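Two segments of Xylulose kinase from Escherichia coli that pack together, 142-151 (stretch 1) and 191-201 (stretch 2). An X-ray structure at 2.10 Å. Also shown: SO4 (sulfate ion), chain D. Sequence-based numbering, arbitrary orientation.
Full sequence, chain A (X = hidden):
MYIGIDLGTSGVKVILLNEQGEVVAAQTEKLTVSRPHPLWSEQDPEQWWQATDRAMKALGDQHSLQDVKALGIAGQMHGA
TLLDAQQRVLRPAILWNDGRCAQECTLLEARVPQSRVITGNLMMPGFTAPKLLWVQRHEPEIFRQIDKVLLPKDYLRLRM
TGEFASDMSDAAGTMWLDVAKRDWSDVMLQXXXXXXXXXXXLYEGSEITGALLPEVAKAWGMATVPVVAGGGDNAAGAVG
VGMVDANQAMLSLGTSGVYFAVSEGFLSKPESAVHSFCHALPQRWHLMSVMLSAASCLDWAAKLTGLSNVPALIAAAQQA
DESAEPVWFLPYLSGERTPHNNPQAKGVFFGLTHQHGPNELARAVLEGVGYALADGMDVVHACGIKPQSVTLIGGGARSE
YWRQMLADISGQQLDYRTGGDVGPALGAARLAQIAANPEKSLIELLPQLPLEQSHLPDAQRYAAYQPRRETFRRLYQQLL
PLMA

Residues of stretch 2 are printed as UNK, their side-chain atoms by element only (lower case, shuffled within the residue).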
# COMPACT_ATOMS: atom_id res chain seq x y z
N ILE A 142 30.44 -34.27 9.73
CA ILE A 142 31.13 -33.44 8.75
C ILE A 142 32.26 -32.63 9.37
O ILE A 142 33.36 -32.64 8.86
CB ILE A 142 30.16 -32.49 8.07
CG1 ILE A 142 29.04 -33.25 7.37
CG2 ILE A 142 30.89 -31.56 7.17
CD1 ILE A 142 29.48 -34.07 6.24
N PHE A 143 31.98 -31.93 10.45
CA PHE A 143 32.97 -31.07 11.08
C PHE A 143 34.25 -31.82 11.41
O PHE A 143 35.34 -31.34 11.18
CB PHE A 143 32.42 -30.43 12.35
CG PHE A 143 33.27 -29.33 12.89
CD1 PHE A 143 33.18 -28.05 12.37
CD2 PHE A 143 34.18 -29.56 13.89
CE1 PHE A 143 33.96 -27.05 12.86
CE2 PHE A 143 34.96 -28.56 14.39
CZ PHE A 143 34.85 -27.30 13.86
N ARG A 144 34.08 -33.02 11.95
CA ARG A 144 35.18 -33.92 12.29
C ARG A 144 36.17 -34.12 11.15
O ARG A 144 37.33 -34.38 11.38
CB ARG A 144 34.61 -35.27 12.70
CG ARG A 144 35.26 -35.92 13.90
CD ARG A 144 34.68 -37.29 14.27
NE ARG A 144 35.23 -37.80 15.52
CZ ARG A 144 34.73 -38.82 16.20
NH1 ARG A 144 33.67 -39.48 15.76
NH2 ARG A 144 35.30 -39.20 17.34
N GLN A 145 35.69 -33.99 9.91
CA GLN A 145 36.49 -34.31 8.73
C GLN A 145 37.14 -33.09 8.05
O GLN A 145 37.82 -33.22 7.05
CB GLN A 145 35.65 -35.06 7.71
CG GLN A 145 35.10 -36.38 8.15
CD GLN A 145 34.14 -36.95 7.12
OE1 GLN A 145 32.93 -36.95 7.33
NE2 GLN A 145 34.67 -37.40 6.01
N ILE A 146 36.91 -31.90 8.58
CA ILE A 146 37.35 -30.68 7.93
C ILE A 146 38.86 -30.52 7.98
O ILE A 146 39.46 -30.52 9.05
CB ILE A 146 36.71 -29.45 8.59
CG1 ILE A 146 35.21 -29.44 8.40
CG2 ILE A 146 37.31 -28.18 8.04
CD1 ILE A 146 34.54 -28.35 9.15
N ASP A 147 39.48 -30.39 6.81
CA ASP A 147 40.89 -30.10 6.71
C ASP A 147 41.12 -28.69 6.24
O ASP A 147 42.10 -28.07 6.58
CB ASP A 147 41.58 -31.12 5.79
CG ASP A 147 43.10 -31.04 5.87
OD1 ASP A 147 43.74 -30.60 4.90
OD2 ASP A 147 43.74 -31.39 6.86
N LYS A 148 40.18 -28.21 5.45
CA LYS A 148 40.32 -26.93 4.78
C LYS A 148 38.96 -26.27 4.57
O LYS A 148 37.99 -26.92 4.22
CB LYS A 148 41.02 -27.11 3.44
CG LYS A 148 42.16 -26.17 3.21
CD LYS A 148 43.21 -26.35 4.25
CE LYS A 148 44.55 -26.54 3.61
NZ LYS A 148 45.62 -26.46 4.60
N VAL A 149 38.93 -24.97 4.79
CA VAL A 149 37.81 -24.12 4.45
C VAL A 149 38.22 -23.07 3.41
O VAL A 149 39.08 -22.26 3.64
CB VAL A 149 37.25 -23.42 5.70
CG1 VAL A 149 36.17 -22.44 5.35
CG2 VAL A 149 36.75 -24.43 6.70
N LEU A 150 37.58 -23.14 2.25
CA LEU A 150 37.90 -22.23 1.17
C LEU A 150 36.71 -21.38 0.77
O LEU A 150 35.59 -21.87 0.67
CB LEU A 150 38.44 -22.97 -0.05
CG LEU A 150 39.72 -23.78 0.09
CD1 LEU A 150 40.04 -24.42 -1.23
CD2 LEU A 150 40.85 -22.92 0.55
N LEU A 151 36.96 -20.11 0.55
CA LEU A 151 36.01 -19.28 -0.15
C LEU A 151 35.84 -19.76 -1.59
O LEU A 151 36.63 -20.52 -2.09
CB LEU A 151 36.43 -17.82 -0.07
CG LEU A 151 36.46 -17.20 1.32
CD1 LEU A 151 37.33 -15.99 1.38
CD2 LEU A 151 35.05 -16.86 1.76
N UNK A 191 37.74 -19.98 18.62
CA UNK A 191 36.35 -19.86 19.05
C UNK A 191 35.44 -20.68 18.17
O UNK A 191 34.33 -20.99 18.56
c UNK A 191 35.92 -18.42 19.04
N UNK A 192 35.92 -21.03 16.99
CA UNK A 192 35.18 -21.88 16.09
C UNK A 192 35.78 -23.28 16.07
O UNK A 192 35.37 -24.12 15.29
c UNK A 192 35.17 -21.28 14.69
s UNK A 192 34.50 -19.62 14.55
N UNK A 193 36.76 -23.51 16.93
CA UNK A 193 37.48 -24.77 16.94
C UNK A 193 38.16 -25.05 15.61
O UNK A 193 38.02 -26.12 15.03
c UNK A 193 37.14 -26.86 18.29
o UNK A 193 36.56 -27.16 19.35
o UNK A 193 38.26 -27.35 18.06
c UNK A 193 36.55 -25.92 17.29
N UNK A 194 38.88 -24.06 15.12
CA UNK A 194 39.64 -24.21 13.91
C UNK A 194 41.03 -23.74 14.20
O UNK A 194 41.29 -23.17 15.24
c UNK A 194 37.61 -23.88 12.40
c UNK A 194 37.64 -25.29 11.89
c UNK A 194 36.94 -22.97 11.42
c UNK A 194 39.00 -23.40 12.80
N UNK A 195 41.94 -24.00 13.28
CA UNK A 195 43.27 -23.49 13.38
C UNK A 195 43.73 -22.97 12.03
O UNK A 195 43.10 -23.22 11.01
o UNK A 195 44.46 -25.52 12.90
c UNK A 195 44.22 -24.54 13.88
N UNK A 196 44.85 -22.27 12.04
CA UNK A 196 45.46 -21.70 10.84
C UNK A 196 45.74 -22.77 9.80
O UNK A 196 45.74 -22.49 8.61
c UNK A 196 46.62 -20.04 12.39
n UNK A 196 47.67 -16.53 12.67
n UNK A 196 48.39 -18.48 11.70
c UNK A 196 48.26 -17.17 11.67
c UNK A 196 46.75 -20.97 11.21
c UNK A 196 47.90 -19.33 12.77
n UNK A 196 48.74 -16.49 10.65
N UNK A 197 45.97 -23.98 10.26
CA UNK A 197 46.21 -25.13 9.40
C UNK A 197 45.01 -25.44 8.53
O UNK A 197 45.13 -26.09 7.50
c UNK A 197 47.61 -26.06 11.30
o UNK A 197 48.81 -26.11 10.98
o UNK A 197 47.33 -25.77 12.48
c UNK A 197 46.56 -26.36 10.25
N UNK A 198 43.84 -24.99 8.96
CA UNK A 198 42.63 -25.20 8.18
C UNK A 198 42.28 -24.03 7.27
O UNK A 198 41.29 -24.07 6.57
c UNK A 198 40.85 -27.14 10.92
n UNK A 198 39.96 -28.09 11.04
c UNK A 198 41.46 -25.56 9.09
o UNK A 198 41.17 -26.41 11.84
c UNK A 198 41.48 -26.98 9.57
N UNK A 199 43.11 -22.99 7.28
CA UNK A 199 42.98 -21.86 6.38
C UNK A 199 43.98 -21.89 5.23
O UNK A 199 45.08 -22.40 5.38
c UNK A 199 43.16 -20.55 7.14
s UNK A 199 40.61 -19.97 8.01
c UNK A 199 42.32 -20.38 8.37
c UNK A 199 39.87 -21.52 8.37
N UNK A 200 43.62 -21.30 4.10
CA UNK A 200 44.57 -21.00 3.04
C UNK A 200 45.63 -20.01 3.47
O UNK A 200 45.43 -19.27 4.42
c UNK A 200 42.62 -19.75 2.68
c UNK A 200 43.68 -20.39 1.95
c UNK A 200 42.33 -20.62 3.85
N UNK A 201 46.74 -20.00 2.76
CA UNK A 201 47.70 -18.91 2.81
C UNK A 201 47.14 -17.58 2.31
O UNK A 201 46.36 -17.54 1.39
c UNK A 201 48.95 -19.28 2.04
S SO4 D . 51.28 -18.57 8.81
O1 SO4 D . 51.86 -17.56 7.93
O2 SO4 D . 49.84 -18.35 8.92
O3 SO4 D . 51.54 -19.89 8.26
O4 SO4 D . 51.91 -18.45 10.12

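Position 191 carries a single side-chain carbon and touches nothing on stretch 1; one carbon and no more is alanine, Ala-191. Position 192 has a carbon followed by a sulfur, which makes it cysteine. Cys-192 meets the other stretch through its backbone: its O lies 3.5 Å from Phe-143 CZ, at the edge of the ring and near its plane, where the ring's weakly positive hydrogens suit a carbonyl.

At position 193 there are two carbons, the second bearing two oxygens: a carboxylate attached directly to CB, hence aspartate. Asp-193 also sets its backbone O at the edge of the same ring, 3.6 Å from Phe-143 CZ, and its CB is 4.1 Å from that CZ. Its backbone is at phi/psi 59/50, a left-handed conformation.

Position 194 has four carbons, forked at the second, with one tip close to the aromatic ring of stretch 1. A fork there rather than at CB means leucine. Leu-194 CD2 lies 4.0 Å from Phe-143 CZ, an apolar contact that completes the seat of the ring's tip.

Position 195 shows one carbon and one oxygen, unbranched: serine. Ser-195 is out of reach of stretch 1 and works inside its own loop, as the next positions reveal. Position 196 has three carbons, a nitrogen, then a carbon with two more nitrogens, a guanidinium, so it is arginine. Arg-196 turns to the sulfate, with NE 3.1 Å and NH2 2.8 Å from SO4 O2, both hydrogen bonds.

Position 197 repeats the pattern of two carbons and two oxygens, aspartate again. Asp-197 accepts a hydrogen bond at OD2 from Ser-195 OG (2.9 Å), while its backbone O accepts one from Lys-148 NZ (3.0 Å). The lysine thus takes a main-chain carbonyl here.

Position 198 has three carbons, the last carrying one oxygen and one nitrogen: the longer amide, glutamine. Gln-198 uses both ends of it. Gln-198 NE2 donates to Ile-146 O (3.2 Å), and Gln-198 OE1 accepts from Ser-195 N (2.9 Å), so one group ties the stretches together and braces its own loop.

Position 199 is an unbranched run of two carbons, a sulfur and a carbon, which is methionine. Met-199 starts away from stretch 1, but its end comes back, CE reaching 4.2 Å from Val-149 CB. Position 200 has three carbons closing onto the backbone N, the ring of proline. Pro-200 CB lies 4.0 Å from Leu-150 CD2, and its CD is 3.6 Å from Val-149 O. Position 201, with one carbon, is Ala-201, beyond reach.

The rule to read here is a polar centre with apolar contacts at both ends of the register. Gln-198 O accepts from Val-149 N (3.1 Å) and meets Lys-148 CA at 3.5 Å, while Gln-198 CA approaches Asp-147 O at 3.3 Å in a second CA-H...O contact. Backbone supplies much of the bonding; Phe-143 with Leu-194 and Leu-150 with Pro-200 add apolar packing.

Stretch 2, residues 191-201: ACDLSRDQMPA
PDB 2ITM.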